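Local atomic coordinates of putative tetR-family transcriptional regulator (Streptomyces coelicolor, PDB entry 3FIW), a protein that probably binds regulatory DNA as a TetR-family repressor and controls transcription. Residues V46-L51 with P60-Y65; E87-P92 with V133-D138; A157-V162 with I187-A192. One frame throughout, in Å; residues are numbered along the deposited sequence.

Contact 1: residues V46-L51 with P60-Y65; sequences VSTRRL and PSLYWY
Leu62 reaches Thr48 and Leu51 because its CG is anti to its carbonyl carbon (chi1 -66°) and the branch is then extended, with CD1 leading. Leu51 answers with CG anti to its backbone N (chi1 172°), which lays the isobutyl group beside the incoming methyl. Thr48 meets Leu62 through its methyl, CG2.

CD1 of Leu62 is the centre of the contact. Leu62 CD1 lies 3.8 Å from Leu51 CG. It also touches Leu51 CD2. The two leucine side chains run at a slant to each other. Leu62 CD1 comes within 3.7 Å of Thr48 O, so it sits against the first turn of helix 48-55. On the other side of the contact, Thr48 CG2 meets Leu62 CB at 3.9 Å. These two side chains slide past one another in opposite directions. No hydrogen bond crosses between the segments, and the contact is van der Waals packing throughout.

Ser47 is the N-cap of helix 48-55. Ser47 OG accepts a hydrogen bond from Arg50 N at 3.2 Å (N-H...O angle 149°). This fixes the first turn, which carries Thr48. Leu51 is shared with neighbours: it also packs on Val30 and Ala34 of helix 27-41 and on Leu72 of helix 69-79. Leu62 also leans on Ala52 and Leu55. The leucine pair thus belongs to a larger apolar core.

Helix 48-55 and the short, weakly bonded helix 60-63, joined by a turn and held by buried leucines, have the arrangement of a helix-turn-helix. This agrees with the DNA-binding motif predicted for residues 47-66 in this TetR-type domain.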
loop_
_atom_site.group_PDB
_atom_site.type_symbol
_atom_site.label_atom_id
_atom_site.label_comp_id
_atom_site.label_asym_id
_atom_site.label_seq_id
_atom_site.Cartn_x
_atom_site.Cartn_y
_atom_site.Cartn_z
ATOM N N VAL A 46 -18.172 -7.008 -5.672
ATOM C CA VAL A 46 -18.033 -7.411 -7.072
ATOM C C VAL A 46 -18.182 -8.944 -7.132
ATOM O O VAL A 46 -17.487 -9.675 -6.405
ATOM C CB VAL A 46 -16.691 -6.909 -7.701
ATOM C CG1 VAL A 46 -16.522 -7.362 -9.131
ATOM C CG2 VAL A 46 -16.623 -5.407 -7.646
ATOM N N SER A 47 -19.134 -9.413 -7.945
ATOM C CA SER A 47 -19.337 -10.828 -8.213
ATOM C C SER A 47 -19.833 -10.955 -9.629
ATOM O O SER A 47 -20.349 -9.991 -10.226
ATOM C CB SER A 47 -20.358 -11.464 -7.266
ATOM O OG SER A 47 -21.594 -10.792 -7.345
ATOM N N THR A 48 -19.626 -12.137 -10.176
ATOM C CA THR A 48 -20.152 -12.497 -11.471
ATOM C C THR A 48 -21.670 -12.366 -11.507
ATOM O O THR A 48 -22.230 -11.804 -12.466
ATOM C CB THR A 48 -19.714 -13.913 -11.814
ATOM O OG1 THR A 48 -18.289 -13.967 -11.639
ATOM C CG2 THR A 48 -20.064 -14.260 -13.258
ATOM N N ARG A 49 -22.337 -12.855 -10.472
ATOM C CA ARG A 49 -23.782 -12.785 -10.490
ATOM C C ARG A 49 -24.283 -11.331 -10.518
ATOM O O ARG A 49 -25.223 -11.005 -11.248
ATOM C CB ARG A 49 -24.441 -13.721 -9.435
ATOM C CG ARG A 49 -25.013 -13.111 -8.200
ATOM C CD ARG A 49 -26.546 -13.021 -8.231
ATOM N NE ARG A 49 -27.055 -12.396 -6.998
ATOM C CZ ARG A 49 -26.908 -11.101 -6.671
ATOM N NH1 ARG A 49 -26.293 -10.247 -7.487
ATOM N NH2 ARG A 49 -27.391 -10.643 -5.517
ATOM N N ARG A 50 -23.608 -10.446 -9.802
ATOM C CA ARG A 50 -24.036 -9.066 -9.730
ATOM C C ARG A 50 -23.747 -8.332 -11.050
ATOM O O ARG A 50 -24.572 -7.538 -11.522
ATOM C CB ARG A 50 -23.323 -8.395 -8.556
ATOM C CG ARG A 50 -24.190 -7.503 -7.727
ATOM C CD ARG A 50 -23.610 -7.441 -6.345
ATOM N NE ARG A 50 -24.500 -6.737 -5.431
ATOM C CZ ARG A 50 -24.304 -6.644 -4.122
ATOM N NH1 ARG A 50 -23.232 -7.207 -3.564
ATOM N NH2 ARG A 50 -25.177 -5.979 -3.378
ATOM N N LEU A 51 -22.592 -8.617 -11.655
ATOM C CA LEU A 51 -22.253 -8.096 -12.956
ATOM C C LEU A 51 -23.246 -8.572 -14.023
ATOM O O LEU A 51 -23.708 -7.769 -14.848
ATOM C CB LEU A 51 -20.800 -8.473 -13.318
ATOM C CG LEU A 51 -20.219 -8.219 -14.718
ATOM C CD1 LEU A 51 -20.225 -6.750 -15.115
ATOM C CD2 LEU A 51 -18.820 -8.766 -14.750
ATOM N N PRO A 60 -24.324 -17.659 -16.217
ATOM C CA PRO A 60 -23.421 -18.564 -16.962
ATOM C C PRO A 60 -22.889 -18.023 -18.295
ATOM O O PRO A 60 -21.817 -18.418 -18.727
ATOM C CB PRO A 60 -24.285 -19.801 -17.194
ATOM C CG PRO A 60 -25.260 -19.766 -16.035
ATOM C CD PRO A 60 -25.604 -18.329 -15.903
ATOM N N SER A 61 -23.616 -17.123 -18.942
ATOM C CA SER A 61 -23.102 -16.481 -20.142
ATOM C C SER A 61 -21.796 -15.679 -19.926
ATOM O O SER A 61 -21.073 -15.442 -20.883
ATOM C CB SER A 61 -24.171 -15.611 -20.801
ATOM O OG SER A 61 -24.182 -14.341 -20.193
ATOM N N LEU A 62 -21.509 -15.284 -18.684
ATOM C CA LEU A 62 -20.278 -14.582 -18.348
ATOM C C LEU A 62 -19.088 -15.499 -18.117
ATOM O O LEU A 62 -17.962 -15.058 -18.300
ATOM C CB LEU A 62 -20.455 -13.681 -17.121
ATOM C CG LEU A 62 -21.399 -12.482 -17.269
ATOM C CD1 LEU A 62 -21.315 -11.628 -16.002
ATOM C CD2 LEU A 62 -21.117 -11.664 -18.548
ATOM N N TYR A 63 -19.341 -16.735 -17.683
ATOM C CA TYR A 63 -18.325 -17.798 -17.658
ATOM C C TYR A 63 -17.413 -17.831 -18.915
ATOM O O TYR A 63 -16.227 -18.105 -18.824
ATOM C CB TYR A 63 -19.019 -19.188 -17.487
ATOM C CG TYR A 63 -18.085 -20.390 -17.399
ATOM C CD1 TYR A 63 -17.217 -20.564 -16.311
ATOM C CD2 TYR A 63 -18.080 -21.365 -18.399
ATOM C CE1 TYR A 63 -16.333 -21.667 -16.243
ATOM C CE2 TYR A 63 -17.221 -22.480 -18.323
ATOM C CZ TYR A 63 -16.358 -22.618 -17.264
ATOM O OH TYR A 63 -15.506 -23.728 -17.235
ATOM N N TRP A 64 -17.988 -17.545 -20.078
ATOM C CA TRP A 64 -17.292 -17.599 -21.352
ATOM C C TRP A 64 -16.277 -16.484 -21.536
ATOM O O TRP A 64 -15.334 -16.608 -22.358
ATOM C CB TRP A 64 -18.340 -17.611 -22.479
ATOM C CG TRP A 64 -19.269 -18.808 -22.271
ATOM C CD1 TRP A 64 -20.600 -18.785 -21.922
ATOM C CD2 TRP A 64 -18.890 -20.185 -22.315
ATOM N NE1 TRP A 64 -21.069 -20.086 -21.779
ATOM C CE2 TRP A 64 -20.036 -20.954 -22.030
ATOM C CE3 TRP A 64 -17.685 -20.847 -22.571
ATOM C CZ2 TRP A 64 -19.999 -22.345 -21.978
ATOM C CZ3 TRP A 64 -17.668 -22.222 -22.556
ATOM C CH2 TRP A 64 -18.802 -22.954 -22.253
ATOM N N TYR A 65 -16.491 -15.405 -20.782
ATOM C CA TYR A 65 -15.515 -14.308 -20.619
ATOM C C TYR A 65 -14.498 -14.533 -19.487
ATOM O O TYR A 65 -13.304 -14.265 -19.653
ATOM C CB TYR A 65 -16.240 -12.981 -20.351
ATOM C CG TYR A 65 -17.091 -12.568 -21.519
ATOM C CD1 TYR A 65 -16.510 -12.035 -22.674
ATOM C CD2 TYR A 65 -18.459 -12.790 -21.507
ATOM C CE1 TYR A 65 -17.294 -11.692 -23.762
ATOM C CE2 TYR A 65 -19.220 -12.458 -22.549
ATOM C CZ TYR A 65 -18.641 -11.899 -23.667
ATOM O OH TYR A 65 -19.438 -11.606 -24.716
#

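Contact 2: residues E87-P92 with V133-D138; sequences EPLPEP and VRRKMD
Leu89 has more surface buried here than any other residue of the contact, and it spreads its two methyls over two side chains of helix 130-142. Leu89 CD1 meets the CD methylene of Arg135 at 3.8 Å. Leu89 CD2 meets CE of Lys136 at 4.2 Å. With CG anti to the carbonyl carbon (chi1 -70°), the branched end of Leu89 is carried from the loop to the helix surface.

Lys136 is the second main partner. Its chain is extended beyond CG, and it passes both Leu89 and Pro90 at about a right angle. Pro90 touches it near the root: the ring atom CD lies 4.1 Å from Lys136 CG, and CG of the ring is 4.2 Å from Lys136 CA. The lysine side chain therefore meets the loop through CG and CE. Its ammonium group goes further, to a hydrogen bond with Asn103 on helix 96-112. Trp99 of that helix packs on both Pro90 and Lys136.

Arg135 is the third. Its chain bends at chi2 (-149°) and crosses Leu89 at a slant, offering CD to the leucine. NE makes a salt bridge with Asp131, four residues earlier on the same helix, so a charge partner holds the polar part while the aliphatic part packs. A further tie to helix 130-142 is the hydrogen bond from Arg132 NH2 to the carbonyl oxygen of Glu87.

Segment 87-92 has no regular structure and lies between helix 82-85 and helix 96-112. It runs alongside helix 130-142 at the surface. No polar bond joins the two segments themselves. The chemistry implies a contact made by the aliphatic stems of two basic residues, whose charged ends are engaged with other groups while leucine and proline cover their methylenes.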
loop_
_atom_site.group_PDB
_atom_site.type_symbol
_atom_site.label_atom_id
_atom_site.label_comp_id
_atom_site.label_asym_id
_atom_site.label_seq_id
_atom_site.Cartn_x
_atom_site.Cartn_y
_atom_site.Cartn_z
ATOM N N GLU A 87 -1.134 8.538 -20.904
ATOM C CA GLU A 87 -0.356 9.776 -20.733
ATOM C C GLU A 87 0.789 9.867 -21.727
ATOM O O GLU A 87 1.373 8.843 -22.057
ATOM C CB GLU A 87 0.206 9.849 -19.323
ATOM C CG GLU A 87 -0.864 9.996 -18.290
ATOM C CD GLU A 87 -1.339 11.395 -18.182
ATOM O OE1 GLU A 87 -0.540 12.249 -17.745
ATOM O OE2 GLU A 87 -2.506 11.664 -18.508
ATOM N N PRO A 88 1.146 11.094 -22.178
ATOM C CA PRO A 88 2.299 11.188 -23.103
ATOM C C PRO A 88 3.579 10.696 -22.422
ATOM O O PRO A 88 3.752 10.855 -21.205
ATOM C CB PRO A 88 2.416 12.681 -23.406
ATOM C CG PRO A 88 1.197 13.344 -22.817
ATOM C CD PRO A 88 0.564 12.412 -21.840
ATOM N N LEU A 89 4.419 10.039 -23.193
ATOM C CA LEU A 89 5.751 9.653 -22.761
ATOM C C LEU A 89 6.677 10.875 -22.700
ATOM O O LEU A 89 6.528 11.849 -23.483
ATOM C CB LEU A 89 6.334 8.585 -23.710
ATOM C CG LEU A 89 5.663 7.206 -23.630
ATOM C CD1 LEU A 89 6.089 6.252 -24.726
ATOM C CD2 LEU A 89 5.829 6.580 -22.246
ATOM N N PRO A 90 7.673 10.818 -21.811
ATOM C CA PRO A 90 8.520 11.988 -21.669
ATOM C C PRO A 90 9.425 12.190 -22.920
ATOM O O PRO A 90 9.836 11.208 -23.536
ATOM C CB PRO A 90 9.349 11.660 -20.423
ATOM C CG PRO A 90 9.338 10.166 -20.298
ATOM C CD PRO A 90 8.085 9.691 -20.940
ATOM N N GLU A 91 9.698 13.445 -23.292
ATOM C CA GLU A 91 10.595 13.734 -24.392
ATOM C C GLU A 91 11.861 14.358 -23.898
ATOM O O GLU A 91 11.816 15.246 -23.057
ATOM C CB GLU A 91 9.967 14.697 -25.371
ATOM C CG GLU A 91 9.325 14.017 -26.558
ATOM C CD GLU A 91 8.004 14.668 -26.924
ATOM O OE1 GLU A 91 7.402 15.356 -26.053
ATOM O OE2 GLU A 91 7.561 14.483 -28.076
ATOM N N PRO A 92 13.006 13.889 -24.421
ATOM C CA PRO A 92 14.300 14.571 -24.324
ATOM C C PRO A 92 14.198 16.089 -24.327
ATOM O O PRO A 92 13.516 16.703 -25.177
ATOM C CB PRO A 92 15.011 14.095 -25.597
ATOM C CG PRO A 92 14.629 12.674 -25.602
ATOM C CD PRO A 92 13.161 12.618 -25.162
ATOM N N VAL A 133 7.818 1.266 -19.820
ATOM C CA VAL A 133 8.702 1.303 -18.648
ATOM C C VAL A 133 10.134 1.615 -19.105
ATOM O O VAL A 133 10.853 2.351 -18.440
ATOM C CB VAL A 133 8.635 -0.019 -17.841
ATOM C CG1 VAL A 133 9.698 -0.054 -16.733
ATOM C CG2 VAL A 133 7.221 -0.237 -17.256
ATOM N N ARG A 134 10.520 1.073 -20.258
ATOM C CA ARG A 134 11.875 1.230 -20.783
ATOM C C ARG A 134 12.095 2.622 -21.337
ATOM O O ARG A 134 13.193 3.155 -21.234
ATOM C CB ARG A 134 12.154 0.184 -21.874
ATOM C CG ARG A 134 13.585 0.179 -22.466
ATOM C CD ARG A 134 14.602 -0.447 -21.498
ATOM N NE ARG A 134 15.438 0.520 -20.763
ATOM C CZ ARG A 134 15.513 0.630 -19.427
ATOM N NH1 ARG A 134 14.792 -0.160 -18.619
ATOM N NH2 ARG A 134 16.332 1.537 -18.889
ATOM N N ARG A 135 11.057 3.203 -21.934
ATOM C CA ARG A 135 11.157 4.550 -22.521
ATOM C C ARG A 135 11.276 5.631 -21.415
ATOM O O ARG A 135 12.096 6.560 -21.514
ATOM C CB ARG A 135 9.983 4.844 -23.472
ATOM C CG ARG A 135 9.931 3.950 -24.725
ATOM C CD ARG A 135 9.326 4.662 -25.928
ATOM N NE ARG A 135 8.995 3.699 -26.981
ATOM C CZ ARG A 135 9.644 3.560 -28.145
ATOM N NH1 ARG A 135 10.677 4.343 -28.473
ATOM N NH2 ARG A 135 9.235 2.634 -29.006
ATOM N N LYS A 136 10.459 5.467 -20.377
ATOM C CA LYS A 136 10.506 6.296 -19.172
ATOM C C LYS A 136 11.873 6.196 -18.512
ATOM O O LYS A 136 12.482 7.205 -18.186
ATOM C CB LYS A 136 9.401 5.880 -18.202
ATOM C CG LYS A 136 8.034 6.296 -18.619
ATOM C CD LYS A 136 6.987 5.801 -17.616
ATOM C CE LYS A 136 5.588 6.098 -18.123
ATOM N NZ LYS A 136 4.619 5.575 -17.150
HETATM N N MSE A 137 12.372 4.973 -18.346
HETATM C CA MSE A 137 13.691 4.790 -17.771
HETATM C C MSE A 137 14.797 5.412 -18.615
HETATM O O MSE A 137 15.672 6.064 -18.049
HETATM C CB MSE A 137 13.989 3.324 -17.545
HETATM C CG MSE A 137 15.012 3.116 -16.447
HETATM SE SE MSE A 137 14.205 3.594 -14.719
HETATM C CE MSE A 137 12.722 2.296 -14.523
ATOM N N ASP A 138 14.757 5.213 -19.947
ATOM C CA ASP A 138 15.720 5.817 -20.882
ATOM C C ASP A 138 15.753 7.326 -20.784
ATOM O O ASP A 138 16.828 7.931 -20.769
ATOM C CB ASP A 138 15.407 5.428 -22.332
ATOM C CG ASP A 138 15.826 3.994 -22.664
ATOM O OD1 ASP A 138 15.324 3.454 -23.697
ATOM O OD2 ASP A 138 16.654 3.427 -21.886
#

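Contact 3: residues A157-V162 with I187-A192; sequences AGRFTV and IDHESA
Arg159 and Ala192 make the close part of the contact: NH1 of the arginine lies 3.6 Å from Ala192 CB. The methyl meets the guanidinium at its edge, near its plane. Arg159 can span the gap between the helices because its chain is extended from CG to NE, after CG is set anti to the carbonyl carbon (chi1 -71°). NH2 of the same group forms a salt bridge with Glu167 of the second subunit, and Arg159 also packs on Cys164 of that subunit. The contact thus lies at the subunit interface. Phe160 and Thr161 likewise pack on helix 189-204 of the other chain, consistent with the TetR-family dimer, where the last two helices of each subunit form a four-helix bundle.

The His189 side is looser. Its ND1 stays 4.2 Å from Arg159 NH2, with no hydrogen bond, and ring and guanidinium planes are 39° apart. The nearby arginine would probably disfavour protonation of His189, though Glu171 of the second subunit packs on the same side chain. Beyond lies the exposed start of helix 189-204. There Asp188 caps the helix: Asp188 OD1 accepts a weak bond from Ser191 N at 3.4 Å.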
loop_
_atom_site.group_PDB
_atom_site.type_symbol
_atom_site.label_atom_id
_atom_site.label_comp_id
_atom_site.label_asym_id
_atom_site.label_seq_id
_atom_site.Cartn_x
_atom_site.Cartn_y
_atom_site.Cartn_z
ATOM N N ALA A 157 8.475 5.160 -5.607
ATOM C CA ALA A 157 7.424 6.103 -5.886
ATOM C C ALA A 157 6.121 5.367 -6.029
ATOM O O ALA A 157 5.135 5.760 -5.453
ATOM C CB ALA A 157 7.750 6.911 -7.153
ATOM N N GLY A 158 6.141 4.279 -6.776
ATOM C CA GLY A 158 4.966 3.419 -7.003
ATOM C C GLY A 158 4.505 2.779 -5.732
ATOM O O GLY A 158 3.323 2.842 -5.377
ATOM N N ARG A 159 5.433 2.165 -5.014
ATOM C CA ARG A 159 5.065 1.448 -3.789
ATOM C C ARG A 159 4.549 2.404 -2.734
ATOM O O ARG A 159 3.561 2.132 -2.042
ATOM C CB ARG A 159 6.285 0.625 -3.283
ATOM C CG ARG A 159 6.536 -0.553 -4.210
ATOM C CD ARG A 159 7.822 -1.246 -4.013
ATOM N NE ARG A 159 7.846 -2.327 -4.998
ATOM C CZ ARG A 159 8.911 -3.097 -5.243
ATOM N NH1 ARG A 159 10.021 -2.918 -4.545
ATOM N NH2 ARG A 159 8.886 -4.034 -6.200
ATOM N N PHE A 160 5.208 3.553 -2.616
ATOM C CA PHE A 160 4.672 4.616 -1.770
ATOM C C PHE A 160 3.244 5.026 -2.174
ATOM O O PHE A 160 2.369 5.145 -1.321
ATOM C CB PHE A 160 5.658 5.802 -1.724
ATOM C CG PHE A 160 5.058 7.109 -1.218
ATOM C CD1 PHE A 160 4.829 7.309 0.134
ATOM C CD2 PHE A 160 4.741 8.138 -2.118
ATOM C CE1 PHE A 160 4.283 8.498 0.589
ATOM C CE2 PHE A 160 4.182 9.329 -1.659
ATOM C CZ PHE A 160 3.998 9.521 -0.346
ATOM N N THR A 161 3.005 5.247 -3.465
ATOM C CA THR A 161 1.641 5.628 -3.939
ATOM C C THR A 161 0.572 4.574 -3.628
ATOM O O THR A 161 -0.574 4.900 -3.174
ATOM C CB THR A 161 1.616 5.944 -5.440
ATOM O OG1 THR A 161 2.702 6.835 -5.805
ATOM C CG2 THR A 161 0.271 6.494 -5.878
ATOM N N VAL A 162 0.917 3.302 -3.806
ATOM C CA VAL A 162 -0.034 2.234 -3.434
ATOM C C VAL A 162 -0.426 2.349 -1.963
ATOM O O VAL A 162 -1.605 2.388 -1.595
ATOM C CB VAL A 162 0.510 0.836 -3.843
ATOM C CG1 VAL A 162 -0.384 -0.337 -3.307
ATOM C CG2 VAL A 162 0.516 0.768 -5.315
ATOM N N ILE A 187 16.016 -4.466 -6.718
ATOM C CA ILE A 187 15.519 -5.560 -7.570
ATOM C C ILE A 187 15.006 -6.776 -6.738
ATOM O O ILE A 187 13.819 -7.104 -6.836
ATOM C CB ILE A 187 16.566 -5.980 -8.668
ATOM N N ASP A 188 15.865 -7.444 -5.926
ATOM C CA ASP A 188 15.319 -8.264 -4.807
ATOM C C ASP A 188 14.586 -7.303 -3.863
ATOM O O ASP A 188 14.873 -6.109 -3.846
ATOM C CB ASP A 188 16.369 -9.095 -4.069
ATOM C CG ASP A 188 17.259 -8.266 -3.139
ATOM O OD1 ASP A 188 17.218 -8.466 -1.901
ATOM O OD2 ASP A 188 18.034 -7.437 -3.648
ATOM N N HIS A 189 13.613 -7.793 -3.115
ATOM C CA HIS A 189 12.740 -6.877 -2.381
ATOM C C HIS A 189 13.460 -6.142 -1.276
ATOM O O HIS A 189 13.251 -4.961 -1.094
ATOM C CB HIS A 189 11.501 -7.584 -1.860
ATOM C CG HIS A 189 10.589 -8.077 -2.945
ATOM N ND1 HIS A 189 9.758 -7.240 -3.667
ATOM C CD2 HIS A 189 10.380 -9.329 -3.431
ATOM C CE1 HIS A 189 9.071 -7.958 -4.540
ATOM N NE2 HIS A 189 9.423 -9.230 -4.408
ATOM N N GLU A 190 14.327 -6.847 -0.572
ATOM C CA GLU A 190 15.193 -6.260 0.431
ATOM C C GLU A 190 15.964 -5.026 -0.048
ATOM O O GLU A 190 15.951 -3.975 0.616
ATOM C CB GLU A 190 16.183 -7.328 0.898
ATOM C CG GLU A 190 17.267 -6.823 1.796
ATOM C CD GLU A 190 16.904 -6.997 3.221
ATOM O OE1 GLU A 190 15.778 -6.613 3.584
ATOM O OE2 GLU A 190 17.719 -7.542 3.976
ATOM N N SER A 191 16.654 -5.167 -1.178
ATOM C CA SER A 191 17.492 -4.093 -1.720
ATOM C C SER A 191 16.684 -2.875 -2.115
ATOM O O SER A 191 17.085 -1.737 -1.839
ATOM C CB SER A 191 18.268 -4.567 -2.932
ATOM O OG SER A 191 19.190 -5.539 -2.497
ATOM N N ALA A 192 15.566 -3.147 -2.765
ATOM C CA ALA A 192 14.650 -2.138 -3.210
ATOM C C ALA A 192 14.053 -1.386 -2.007
ATOM O O ALA A 192 13.937 -0.166 -2.009
ATOM C CB ALA A 192 13.542 -2.826 -4.031
#

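The contacts follow one another along the chain, each closing before the next opens. Contact 1 stands apart in the predicted DNA-binding region. Its centre is 37 Å from that of contact 2 and 34 Å from that of contact 3, and it lies on the opposite side of the chain's centre from both. Contacts 2 and 3 are nearer neighbours, with centres 20 Å apart and nearest atoms about 10 Å apart. They use consecutive helices, 130-142 and 147-170, and helix 96-112 packs on parts of both. Only contact 3 touches the second subunit. The predicted DNA-binding part and the dimer-forming part are thus well separated, consistent with the TetR family.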